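Local coordinates for endo-pectate lyase (Erwinia chrysanthemi, PDB 3B4N), which cleaves polygalacturonate by calcium-dependent beta-elimination and probably also attacks highly methylated pectins from within the chain, at residues N33-T39 with Y86-V90; A197-G201 with N232-V236; G295-Y301 with G340-L344; P307-E311 with T331-V336. All coordinates share one frame; numbering follows the deposited sequence.

In the fold
Interaction 1 lies in the amino-terminal beta sandwich, while interactions 2, 3 and 4 belong to the right-handed parallel beta-helix. Interactions 1, 2 and 4 are buried; interaction 3, at the chain's end, is half exposed. Their chemistry differs accordingly: aliphatic groups against aromatic rings between two sheets in interaction 1, an asparagine amide spanning two faces of the helix near the zinc sites in interaction 2, backbone hydrogen bonds between parallel strands in interaction 3, and a disulfide beside a buried carboxylate in interaction 4. Strand 290-298, which supplies half of interaction 3, also pairs with strand 334-336 of interaction 4, and the two contacts touch directly, Val-341 CG2 lying 3.9 Å from Val-308 CG2.

Interaction 1 of 4, residues N33-T39 with Y86-V90; sequences NYLGWST and YWVDV. With EDO (1,2-ethanediol), chain G.
Tyr-86 reaches across from strand 85-92 to meet Leu-35 with the root of its side chain and Asn-33 with the end. CG, turned away from the carbonyl carbon and beside the backbone N, directs the ring toward Asn-33. Its CB rests 4.0 Å from Leu-35 CD2, and the same methyl continues over one face of the ring. The other leucine branch, CD1, comes 3.9 Å from Tyr-86 CD1. Further out, Asn-33 OD1 sits at the ring edge, 3.7 Å from Tyr-86 CE2, with the amide turned 81° to the ring. The hydroxyl OH lies 2.9 Å from Asn-33 OD1; Asp-75 on strand 72-75 also bonds it and competes for the same proton.

Farther along, Val-88 lies over one face of the Trp-37 indole. Its CG1 stands 3.8 Å from the centroid of the five-membered ring, 9° off the normal, a CH-pi contact, and its CG2 packs 3.8 Å from Trp-37 CE3. Thr-39 and Val-90 meet tip to tip, with Thr-39 OG1 bonded to Gln-21 and Glu-41. Ser-38 OG is hydrogen-bonded at 2.8 Å to O1 of an ethanediol, probably from the crystallisation liquor.

The two strands run 39° apart in facing sheets of a sandwich with fibronectin type III topology, and strands 44-52 and 97-104 pack around the same core. The reverse side of strand 32-39 faces the beta-helix, Tyr-34 bonding Asn-274 and Ser-38 bonding Asn-163.

Interaction 2 of 4, residues A197-G201 with N232-V236; sequences ATNNG and NSTTV
Asn-199 and Thr-235 are joined by a side-chain hydrogen bond between two faces of the beta-helix. The donor, Asn-199 ND2, reaches Thr-235 OG1 at 3.1 Å with an N-H...O angle of 166°, and the hydroxyl lies in the plane of the amide, only 7° out of it. The two side chains run alongside each other in opposing senses, and Thr-235 OG1 also lies 3.6 Å from Asn-199 CB. Beside this pair, Gly-201 O packs 3.3 Å from Ser-233 CB.

The other end of the amide sets its orientation. Asn-199 OD1 accepts from Gly-201 N at 2.9 Å, in the carbonyl plane, forming an Asx turn as the strand ends. With CG trans to the backbone N (chi1 -171°), the group can serve the turn through OD1 and Thr-235 through ND2. In the second shell, Ser-230 bonds Gly-201 O, while Ser-233 OG is held by His-228 and Ser-230.

Strand 197-199 is flanked in its sheet by strands 175-179 and 224-228, the former carrying the zinc ligands His-176 and Asp-178; a bound zinc ion lies about 9 Å from Gly-201. Strand 233-238 runs on another face of the helix, between strands 203-207 and 264-268, with Met-204 touching both Asn-199 and Thr-235.

Interaction 3 of 4, residues G295-Y301 with G340-L344; sequences GLKIKNY and GVSKL
One face of the Tyr-301 ring is covered by Val-341, whose CG1 stands 3.8 Å from the ring centroid and 5° off the normal, a CH-pi contact. Ser-342 C and Lys-343 N approach the ring obliquely. The same valine methyl also touches Ile-298 CD1 at 3.8 Å, in a direction roughly at right angles to the ring contact. With CG trans to the backbone N (chi1 179°), the tyrosine folds back from the turn at 299-300 to reach it.

Behind these groups the strands pair in parallel. Leu-296 N bonds Gly-340 O, Ser-342 N bonds Leu-296 O at 3.0 Å, and Ile-298 N bonds Ser-342 O at 2.9 Å. Ile-298 O is gripped twice: Leu-344 N comes from above its carbonyl plane, 3.0 Å away, and Tyr-301 N from the opposite face. One water joins Leu-296 O to Ser-342 OG, and another ties Asn-300 N to Leu-344 O of the terminal carboxylate.

Strand 341-343, the last of the chain, thus extends the parallel ladder of the beta-helix. Strand 290-298 pairs on its other edge with strand 271-274, while Leu-296 and Ile-298 pack on Ile-280 of strand 276-284, and Tyr-301 meets Pro-306 and Trp-329.

Interaction 4 of 4, residues P307-E311 with T331-V336; sequences PVCEE and TTNCKV
Cys-309 and Cys-334 form a disulfide that ties strand 309-313 of the right-handed parallel beta-helix to the short strand 334-336; residues 309-311 and 334-336 run nearly antiparallel, at 165°. The two sulfurs leave their backbones differently: SG of Cys-309 is trans to its own N (chi1 -172°), whereas SG of Cys-334 lies beside its N, opposite the carbonyl carbon. They join with a left-handed twist, chi3 -81°. The bridge is packed on two sides by neighbours in the segments, with Val-336 CG1 3.8 Å from Cys-309 CB and Glu-311 CG 3.7 Å from Cys-334 SG.

Glu-311 and Thr-331 approach from opposite directions. The glutamate chain is extended beyond CG, and its OE1 is met nearly head-on along the C-O bond by the Thr-331 hydroxyl, which donates to it at an OG1 to OE1 distance of 2.7 Å. Thr-331 OG1 in turn accepts from Cys-334 N at 3.0 Å, an ST motif, so one hydroxyl links the carboxylate to the backbone of the disulfide cysteine. The second oxygen, Glu-311 OE2, forms a salt bridge with Arg-285; together these partners would be expected to stabilise the buried negative charge.

Val-308 and Val-336 touch at the other end of the contact and both pack on Ile-293 of strand 290-298 and on Trp-329. Asn-333 is steadied through ND2 by Asp-289 O. A water donates both to Glu-311 OE1 at 2.7 Å and to Asn-333 OD1 at 2.6 Å.

Interaction 1 of 4, residues N33-T39 with Y86-V90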
loop_
_atom_site.group_PDB
_atom_site.type_symbol
_atom_site.label_atom_id
_atom_site.label_comp_id
_atom_site.label_asym_id
_atom_site.label_seq_id
_atom_site.Cartn_x
_atom_site.Cartn_y
_atom_site.Cartn_z
ATOM N N ASN A 33 -8.651 10.060 -10.624
ATOM C CA ASN A 33 -8.471 10.656 -9.309
ATOM C C ASN A 33 -8.611 9.531 -8.307
ATOM O O ASN A 33 -9.649 8.875 -8.244
ATOM C CB ASN A 33 -9.536 11.713 -9.033
ATOM C CG ASN A 33 -9.345 12.960 -9.866
ATOM O OD1 ASN A 33 -10.312 13.643 -10.220
ATOM N ND2 ASN A 33 -8.094 13.283 -10.163
ATOM N N TYR A 34 -7.554 9.286 -7.546
ATOM C CA TYR A 34 -7.585 8.241 -6.535
ATOM C C TYR A 34 -7.866 8.844 -5.175
ATOM O O TYR A 34 -7.278 9.862 -4.797
ATOM C CB TYR A 34 -6.252 7.492 -6.481
ATOM C CG TYR A 34 -6.019 6.568 -7.648
ATOM C CD1 TYR A 34 -6.499 5.264 -7.638
ATOM C CD2 TYR A 34 -5.343 7.015 -8.779
ATOM C CE1 TYR A 34 -6.309 4.418 -8.739
ATOM C CE2 TYR A 34 -5.149 6.188 -9.875
ATOM C CZ TYR A 34 -5.632 4.896 -9.850
ATOM O OH TYR A 34 -5.437 4.092 -10.950
ATOM N N LEU A 35 -8.791 8.224 -4.455
ATOM C CA LEU A 35 -9.132 8.664 -3.115
ATOM C C LEU A 35 -8.676 7.610 -2.126
ATOM O O LEU A 35 -8.802 6.413 -2.375
ATOM C CB LEU A 35 -10.639 8.835 -2.959
ATOM C CG LEU A 35 -11.323 9.844 -3.871
ATOM C CD1 LEU A 35 -12.820 9.881 -3.546
ATOM C CD2 LEU A 35 -10.697 11.216 -3.676
ATOM N N GLY A 36 -8.149 8.075 -1.004
ATOM C CA GLY A 36 -7.729 7.181 0.056
ATOM C C GLY A 36 -8.193 7.810 1.355
ATOM O O GLY A 36 -7.994 9.009 1.581
ATOM N N TRP A 37 -8.834 7.029 2.217
ATOM C CA TRP A 37 -9.278 7.589 3.481
ATOM C C TRP A 37 -9.051 6.624 4.619
ATOM O O TRP A 37 -8.808 5.436 4.410
ATOM C CB TRP A 37 -10.771 7.959 3.421
ATOM C CG TRP A 37 -11.704 6.799 3.148
ATOM C CD1 TRP A 37 -12.366 6.035 4.070
ATOM C CD2 TRP A 37 -12.047 6.266 1.866
ATOM N NE1 TRP A 37 -13.099 5.058 3.438
ATOM C CE2 TRP A 37 -12.922 5.176 2.084
ATOM C CE3 TRP A 37 -11.698 6.603 0.550
ATOM C CZ2 TRP A 37 -13.453 4.417 1.031
ATOM C CZ3 TRP A 37 -12.223 5.852 -0.496
ATOM C CH2 TRP A 37 -13.092 4.770 -0.248
ATOM N N SER A 38 -9.089 7.162 5.828
ATOM C CA SER A 38 -8.990 6.344 7.020
ATOM C C SER A 38 -10.203 6.740 7.846
ATOM O O SER A 38 -10.673 7.877 7.780
ATOM C CB SER A 38 -7.707 6.625 7.809
ATOM O OG SER A 38 -7.689 7.942 8.324
ATOM N N THR A 39 -10.744 5.792 8.593
ATOM C CA THR A 39 -11.882 6.087 9.443
ATOM C C THR A 39 -11.742 5.258 10.704
ATOM O O THR A 39 -11.169 4.170 10.671
ATOM C CB THR A 39 -13.235 5.755 8.750
ATOM O OG1 THR A 39 -14.309 6.125 9.621
ATOM C CG2 THR A 39 -13.346 4.263 8.427
ATOM N N TYR A 86 -14.226 16.226 -3.608
ATOM C CA TYR A 86 -14.702 14.924 -3.167
ATOM C C TYR A 86 -14.846 14.855 -1.656
ATOM O O TYR A 86 -14.138 15.528 -0.921
ATOM C CB TYR A 86 -13.712 13.829 -3.564
ATOM C CG TYR A 86 -13.544 13.605 -5.042
ATOM C CD1 TYR A 86 -14.331 12.678 -5.722
ATOM C CD2 TYR A 86 -12.556 14.282 -5.750
ATOM C CE1 TYR A 86 -14.124 12.422 -7.086
ATOM C CE2 TYR A 86 -12.344 14.041 -7.097
ATOM C CZ TYR A 86 -13.125 13.112 -7.757
ATOM O OH TYR A 86 -12.912 12.874 -9.091
ATOM N N TRP A 87 -15.784 14.021 -1.222
ATOM C CA TRP A 87 -16.026 13.745 0.196
ATOM C C TRP A 87 -16.366 12.264 0.264
ATOM O O TRP A 87 -16.923 11.700 -0.676
ATOM C CB TRP A 87 -17.255 14.475 0.745
ATOM C CG TRP A 87 -17.154 15.948 0.862
ATOM C CD1 TRP A 87 -16.868 16.668 1.987
ATOM C CD2 TRP A 87 -17.391 16.898 -0.176
ATOM N NE1 TRP A 87 -16.923 18.012 1.713
ATOM C CE2 TRP A 87 -17.242 18.182 0.391
ATOM C CE3 TRP A 87 -17.715 16.789 -1.537
ATOM C CZ2 TRP A 87 -17.410 19.353 -0.353
ATOM C CZ3 TRP A 87 -17.884 17.956 -2.281
ATOM C CH2 TRP A 87 -17.730 19.221 -1.683
ATOM N N VAL A 88 -16.030 11.630 1.378
ATOM C CA VAL A 88 -16.387 10.236 1.588
ATOM C C VAL A 88 -17.213 10.193 2.871
ATOM O O VAL A 88 -16.824 10.743 3.906
ATOM C CB VAL A 88 -15.153 9.320 1.718
ATOM C CG1 VAL A 88 -15.573 7.950 2.255
ATOM C CG2 VAL A 88 -14.495 9.155 0.354
ATOM N N ASP A 89 -18.379 9.574 2.767
ATOM C CA ASP A 89 -19.307 9.428 3.874
ATOM C C ASP A 89 -19.256 7.977 4.348
ATOM O O ASP A 89 -19.659 7.067 3.630
ATOM C CB ASP A 89 -20.721 9.768 3.387
ATOM C CG ASP A 89 -21.760 9.766 4.495
ATOM O OD1 ASP A 89 -22.942 10.030 4.171
ATOM O OD2 ASP A 89 -21.416 9.509 5.668
ATOM N N VAL A 90 -18.735 7.768 5.551
ATOM C CA VAL A 90 -18.667 6.431 6.132
ATOM C C VAL A 90 -19.974 6.279 6.917
ATOM O O VAL A 90 -20.247 7.032 7.854
ATOM C CB VAL A 90 -17.428 6.297 7.040
ATOM C CG1 VAL A 90 -17.441 4.960 7.757
ATOM C CG2 VAL A 90 -16.170 6.429 6.197
HETATM C C1 EDO G . -9.936 8.879 10.976
HETATM O O1 EDO G . -9.077 7.642 10.686
HETATM C C2 EDO G . -9.163 10.061 11.576
HETATM O O2 EDO G . -8.086 10.492 10.533
#

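Interaction 2 of 4, residues A197-G201 with N232-V236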
loop_
_atom_site.group_PDB
_atom_site.type_symbol
_atom_site.label_atom_id
_atom_site.label_comp_id
_atom_site.label_asym_id
_atom_site.label_seq_id
_atom_site.Cartn_x
_atom_site.Cartn_y
_atom_site.Cartn_z
ATOM N N ALA A 197 7.440 0.370 2.350
ATOM C CA ALA A 197 7.475 0.056 3.777
ATOM C C ALA A 197 8.311 -1.190 3.982
ATOM O O ALA A 197 8.378 -2.059 3.108
ATOM C CB ALA A 197 6.061 -0.164 4.303
ATOM N N THR A 198 8.929 -1.278 5.154
ATOM C CA THR A 198 9.817 -2.380 5.505
ATOM C C THR A 198 9.417 -3.003 6.829
ATOM O O THR A 198 9.301 -2.312 7.841
ATOM C CB THR A 198 11.277 -1.877 5.621
ATOM O OG1 THR A 198 11.655 -1.225 4.405
ATOM C CG2 THR A 198 12.232 -3.025 5.914
ATOM N N ASN A 199 9.204 -4.312 6.820
ATOM C CA ASN A 199 8.838 -5.020 8.024
ATOM C C ASN A 199 10.073 -5.597 8.708
ATOM O O ASN A 199 10.633 -6.610 8.281
ATOM C CB ASN A 199 7.838 -6.145 7.704
ATOM C CG ASN A 199 7.248 -6.768 8.959
ATOM O OD1 ASN A 199 7.686 -6.462 10.071
ATOM N ND2 ASN A 199 6.254 -7.637 8.789
ATOM N N ASN A 200 10.508 -4.903 9.755
ATOM C CA ASN A 200 11.630 -5.327 10.594
ATOM C C ASN A 200 11.035 -5.582 11.985
ATOM O O ASN A 200 11.765 -5.627 12.976
ATOM C CB ASN A 200 12.680 -4.213 10.737
ATOM C CG ASN A 200 13.463 -3.949 9.463
ATOM O OD1 ASN A 200 13.808 -2.807 9.173
ATOM N ND2 ASN A 200 13.780 -4.998 8.722
ATOM N N GLY A 201 9.712 -5.746 12.048
ATOM C CA GLY A 201 9.025 -5.961 13.315
ATOM C C GLY A 201 8.269 -7.271 13.417
ATOM O O GLY A 201 8.676 -8.262 12.829
ATOM N N ASN A 232 9.576 -14.801 11.806
ATOM C CA ASN A 232 8.458 -15.146 12.690
ATOM C C ASN A 232 7.556 -13.917 12.702
ATOM O O ASN A 232 7.032 -13.517 13.745
ATOM C CB ASN A 232 8.979 -15.425 14.110
ATOM C CG ASN A 232 10.131 -16.416 14.125
ATOM O OD1 ASN A 232 9.963 -17.576 13.781
ATOM N ND2 ASN A 232 11.307 -15.951 14.515
ATOM N N SER A 233 7.372 -13.334 11.521
ATOM C CA SER A 233 6.614 -12.102 11.383
ATOM C C SER A 233 5.724 -12.093 10.154
ATOM O O SER A 233 5.946 -12.843 9.203
ATOM C CB SER A 233 7.588 -10.936 11.313
ATOM O OG SER A 233 8.567 -11.194 10.326
ATOM N N THR A 234 4.760 -11.182 10.158
ATOM C CA THR A 234 3.772 -11.106 9.096
ATOM C C THR A 234 3.543 -9.713 8.545
ATOM O O THR A 234 3.540 -8.742 9.298
ATOM C CB THR A 234 2.401 -11.577 9.637
ATOM O OG1 THR A 234 2.572 -12.826 10.324
ATOM C CG2 THR A 234 1.379 -11.745 8.513
ATOM N N THR A 235 3.360 -9.630 7.228
ATOM C CA THR A 235 2.996 -8.380 6.575
ATOM C C THR A 235 1.561 -8.627 6.103
ATOM O O THR A 235 1.282 -9.626 5.431
ATOM C CB THR A 235 3.897 -8.048 5.380
ATOM O OG1 THR A 235 5.224 -7.788 5.857
ATOM C CG2 THR A 235 3.381 -6.799 4.653
ATOM N N VAL A 236 0.656 -7.731 6.492
ATOM C CA VAL A 236 -0.764 -7.835 6.162
ATOM C C VAL A 236 -1.154 -6.689 5.231
ATOM O O VAL A 236 -0.765 -5.548 5.463
ATOM C CB VAL A 236 -1.616 -7.758 7.453
ATOM C CG1 VAL A 236 -3.106 -7.906 7.129
ATOM C CG2 VAL A 236 -1.172 -8.841 8.429
#

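Interaction 3 of 4, residues G295-Y301 with G340-L344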
loop_
_atom_site.group_PDB
_atom_site.type_symbol
_atom_site.label_atom_id
_atom_site.label_comp_id
_atom_site.label_asym_id
_atom_site.label_seq_id
_atom_site.Cartn_x
_atom_site.Cartn_y
_atom_site.Cartn_z
ATOM N N GLY A 295 -8.638 -11.774 -2.653
ATOM C CA GLY A 295 -9.140 -10.419 -2.790
ATOM C C GLY A 295 -8.226 -9.528 -3.609
ATOM O O GLY A 295 -8.264 -8.305 -3.465
ATOM N N LEU A 296 -7.416 -10.136 -4.470
ATOM C CA LEU A 296 -6.476 -9.392 -5.303
ATOM C C LEU A 296 -7.043 -9.126 -6.688
ATOM O O LEU A 296 -7.439 -10.052 -7.392
ATOM C CB LEU A 296 -5.164 -10.168 -5.424
ATOM C CG LEU A 296 -4.065 -9.567 -6.303
ATOM C CD1 LEU A 296 -3.590 -8.235 -5.743
ATOM C CD2 LEU A 296 -2.903 -10.547 -6.352
ATOM N N LYS A 297 -7.088 -7.857 -7.071
ATOM C CA LYS A 297 -7.608 -7.458 -8.375
ATOM C C LYS A 297 -6.470 -6.862 -9.181
ATOM O O LYS A 297 -5.725 -6.017 -8.693
ATOM C CB LYS A 297 -8.737 -6.437 -8.206
ATOM C CG LYS A 297 -9.932 -6.985 -7.438
ATOM C CD LYS A 297 -11.020 -5.942 -7.267
ATOM C CE LYS A 297 -12.180 -6.507 -6.461
ATOM N NZ LYS A 297 -13.234 -5.486 -6.208
ATOM N N ILE A 298 -6.318 -7.311 -10.419
ATOM C CA ILE A 298 -5.235 -6.824 -11.252
ATOM C C ILE A 298 -5.736 -6.401 -12.627
ATOM O O ILE A 298 -6.467 -7.138 -13.293
ATOM C CB ILE A 298 -4.146 -7.915 -11.410
ATOM C CG1 ILE A 298 -3.552 -8.253 -10.030
ATOM C CG2 ILE A 298 -3.056 -7.424 -12.363
ATOM C CD1 ILE A 298 -2.616 -9.458 -10.025
ATOM N N LYS A 299 -5.342 -5.207 -13.045
ATOM C CA LYS A 299 -5.748 -4.686 -14.346
ATOM C C LYS A 299 -5.393 -5.679 -15.454
ATOM O O LYS A 299 -4.249 -6.126 -15.563
ATOM C CB LYS A 299 -5.057 -3.347 -14.601
ATOM C CG LYS A 299 -5.272 -2.772 -15.992
ATOM C CD LYS A 299 -4.504 -1.471 -16.146
ATOM C CE LYS A 299 -4.582 -0.943 -17.568
ATOM N NZ LYS A 299 -3.731 0.267 -17.740
ATOM N N ASN A 300 -6.395 -6.018 -16.263
ATOM C CA ASN A 300 -6.242 -6.952 -17.380
ATOM C C ASN A 300 -5.534 -8.250 -17.017
ATOM O O ASN A 300 -4.762 -8.796 -17.807
ATOM C CB ASN A 300 -5.517 -6.270 -18.542
ATOM C CG ASN A 300 -6.327 -5.133 -19.141
ATOM O OD1 ASN A 300 -7.525 -5.277 -19.395
ATOM N ND2 ASN A 300 -5.676 -4.000 -19.375
ATOM N N TYR A 301 -5.826 -8.761 -15.828
ATOM C CA TYR A 301 -5.215 -9.997 -15.369
ATOM C C TYR A 301 -5.438 -11.186 -16.292
ATOM O O TYR A 301 -6.549 -11.426 -16.757
ATOM C CB TYR A 301 -5.747 -10.379 -13.992
ATOM C CG TYR A 301 -5.153 -11.671 -13.491
ATOM C CD1 TYR A 301 -3.803 -11.750 -13.148
ATOM C CD2 TYR A 301 -5.919 -12.832 -13.426
ATOM C CE1 TYR A 301 -3.231 -12.950 -12.761
ATOM C CE2 TYR A 301 -5.357 -14.041 -13.041
ATOM C CZ TYR A 301 -4.010 -14.094 -12.713
ATOM O OH TYR A 301 -3.450 -15.295 -12.360
ATOM N N GLY A 340 -8.501 -16.534 -5.965
ATOM C CA GLY A 340 -8.039 -15.422 -5.153
ATOM C C GLY A 340 -7.599 -14.203 -5.937
ATOM O O GLY A 340 -7.350 -13.153 -5.351
ATOM N N VAL A 341 -7.501 -14.338 -7.254
ATOM C CA VAL A 341 -7.064 -13.243 -8.107
ATOM C C VAL A 341 -8.030 -13.078 -9.267
ATOM O O VAL A 341 -8.505 -14.065 -9.833
ATOM C CB VAL A 341 -5.656 -13.515 -8.675
ATOM C CG1 VAL A 341 -5.129 -12.278 -9.392
ATOM C CG2 VAL A 341 -4.721 -13.932 -7.554
ATOM N N SER A 342 -8.321 -11.833 -9.623
ATOM C CA SER A 342 -9.239 -11.572 -10.716
ATOM C C SER A 342 -8.903 -10.303 -11.477
ATOM O O SER A 342 -8.143 -9.451 -11.008
ATOM C CB SER A 342 -10.675 -11.477 -10.191
ATOM O OG SER A 342 -10.842 -10.361 -9.335
ATOM N N LYS A 343 -9.480 -10.197 -12.665
ATOM C CA LYS A 343 -9.297 -9.043 -13.523
ATOM C C LYS A 343 -10.052 -7.879 -12.888
ATOM O O LYS A 343 -11.216 -8.017 -12.500
ATOM C CB LYS A 343 -9.866 -9.344 -14.911
ATOM C CG LYS A 343 -9.741 -8.214 -15.910
ATOM C CD LYS A 343 -10.402 -8.602 -17.228
ATOM C CE LYS A 343 -10.356 -7.460 -18.227
ATOM N NZ LYS A 343 -11.035 -7.816 -19.502
ATOM N N LEU A 344 -9.383 -6.739 -12.772
ATOM C CA LEU A 344 -10.000 -5.562 -12.181
ATOM C C LEU A 344 -11.142 -5.085 -13.075
ATOM O O LEU A 344 -11.040 -5.277 -14.305
ATOM C CB LEU A 344 -8.951 -4.460 -12.027
ATOM C CG LEU A 344 -9.428 -3.078 -11.580
ATOM C CD1 LEU A 344 -10.081 -3.174 -10.214
ATOM C CD2 LEU A 344 -8.243 -2.125 -11.554
ATOM O OXT LEU A 344 -12.119 -4.522 -12.539
HETATM O O HOH W 1 -9.932 -11.068 -6.722
HETATM O O HOH W 2 -8.890 -4.920 -15.987
#

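Interaction 4 of 4, residues P307-E311 with T331-V336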
loop_
_atom_site.group_PDB
_atom_site.type_symbol
_atom_site.label_atom_id
_atom_site.label_comp_id
_atom_site.label_asym_id
_atom_site.label_seq_id
_atom_site.Cartn_x
_atom_site.Cartn_y
_atom_site.Cartn_z
ATOM N N PRO A 307 2.648 -13.206 -12.925
ATOM C CA PRO A 307 2.650 -14.361 -12.028
ATOM C C PRO A 307 2.332 -13.774 -10.649
ATOM O O PRO A 307 2.740 -12.648 -10.340
ATOM C CB PRO A 307 4.081 -14.895 -12.142
ATOM C CG PRO A 307 4.874 -13.736 -12.635
ATOM C CD PRO A 307 3.952 -13.033 -13.587
ATOM N N VAL A 308 1.594 -14.508 -9.829
ATOM C CA VAL A 308 1.222 -13.992 -8.517
ATOM C C VAL A 308 2.226 -14.409 -7.446
ATOM O O VAL A 308 3.054 -13.598 -7.029
ATOM C CB VAL A 308 -0.226 -14.425 -8.180
ATOM C CG1 VAL A 308 -0.631 -13.944 -6.795
ATOM C CG2 VAL A 308 -1.169 -13.837 -9.233
ATOM N N CYS A 309 2.194 -15.663 -7.024
ATOM C CA CYS A 309 3.131 -16.121 -5.999
ATOM C C CYS A 309 4.241 -16.938 -6.630
ATOM O O CYS A 309 3.982 -17.893 -7.356
ATOM C CB CYS A 309 2.397 -16.968 -4.963
ATOM S SG CYS A 309 3.346 -17.449 -3.479
ATOM N N GLU A 310 5.483 -16.553 -6.367
ATOM C CA GLU A 310 6.622 -17.281 -6.906
ATOM C C GLU A 310 7.468 -17.795 -5.760
ATOM O O GLU A 310 7.661 -17.101 -4.756
ATOM C CB GLU A 310 7.467 -16.383 -7.815
ATOM C CG GLU A 310 6.717 -15.903 -9.056
ATOM C CD GLU A 310 7.562 -15.040 -9.962
ATOM O OE1 GLU A 310 8.244 -14.128 -9.456
ATOM O OE2 GLU A 310 7.540 -15.273 -11.189
ATOM N N GLU A 311 7.951 -19.025 -5.908
ATOM C CA GLU A 311 8.795 -19.655 -4.895
ATOM C C GLU A 311 10.261 -19.511 -5.269
ATOM O O GLU A 311 10.627 -19.623 -6.443
ATOM C CB GLU A 311 8.422 -21.131 -4.739
ATOM C CG GLU A 311 7.082 -21.303 -4.035
ATOM C CD GLU A 311 6.635 -22.741 -3.871
ATOM O OE1 GLU A 311 5.596 -22.947 -3.210
ATOM O OE2 GLU A 311 7.296 -23.664 -4.393
ATOM N N THR A 331 0.098 -24.319 -2.985
ATOM C CA THR A 331 1.195 -25.111 -2.439
ATOM C C THR A 331 1.359 -24.714 -0.973
ATOM O O THR A 331 0.698 -23.787 -0.492
ATOM C CB THR A 331 2.530 -24.854 -3.170
ATOM O OG1 THR A 331 2.926 -23.485 -2.976
ATOM C CG2 THR A 331 2.393 -25.148 -4.653
ATOM N N THR A 332 2.228 -25.418 -0.258
ATOM C CA THR A 332 2.478 -25.132 1.146
ATOM C C THR A 332 2.895 -23.679 1.362
ATOM O O THR A 332 2.421 -23.013 2.279
ATOM C CB THR A 332 3.607 -26.038 1.690
ATOM O OG1 THR A 332 3.200 -27.409 1.594
ATOM C CG2 THR A 332 3.928 -25.698 3.144
ATOM N N ASN A 333 3.774 -23.193 0.498
ATOM C CA ASN A 333 4.296 -21.845 0.641
ATOM C C ASN A 333 3.557 -20.764 -0.128
ATOM O O ASN A 333 3.677 -19.584 0.190
ATOM C CB ASN A 333 5.778 -21.871 0.280
ATOM C CG ASN A 333 6.520 -22.923 1.069
ATOM O OD1 ASN A 333 6.716 -24.050 0.605
ATOM N ND2 ASN A 333 6.896 -22.579 2.292
ATOM N N CYS A 334 2.791 -21.166 -1.133
ATOM C CA CYS A 334 1.998 -20.226 -1.912
ATOM C C CYS A 334 0.532 -20.586 -1.721
ATOM O O CYS A 334 -0.056 -21.342 -2.505
ATOM C CB CYS A 334 2.365 -20.294 -3.390
ATOM S SG CYS A 334 3.878 -19.390 -3.844
ATOM N N LYS A 335 -0.047 -20.052 -0.652
ATOM C CA LYS A 335 -1.438 -20.301 -0.324
ATOM C C LYS A 335 -2.316 -19.312 -1.071
ATOM O O LYS A 335 -2.924 -18.412 -0.484
ATOM C CB LYS A 335 -1.658 -20.184 1.186
ATOM C CG LYS A 335 -1.087 -21.342 2.004
ATOM C CD LYS A 335 -1.917 -22.604 1.820
ATOM C CE LYS A 335 -1.413 -23.743 2.696
ATOM N NZ LYS A 335 -2.235 -24.974 2.509
ATOM N N VAL A 336 -2.344 -19.472 -2.383
ATOM C CA VAL A 336 -3.159 -18.647 -3.249
ATOM C C VAL A 336 -3.801 -19.585 -4.269
ATOM O O VAL A 336 -3.152 -20.487 -4.802
ATOM C CB VAL A 336 -2.322 -17.540 -3.954
ATOM C CG1 VAL A 336 -1.245 -18.160 -4.828
ATOM C CG2 VAL A 336 -3.233 -16.650 -4.788
HETATM O O HOH W 3 5.452 -24.996 -1.418
#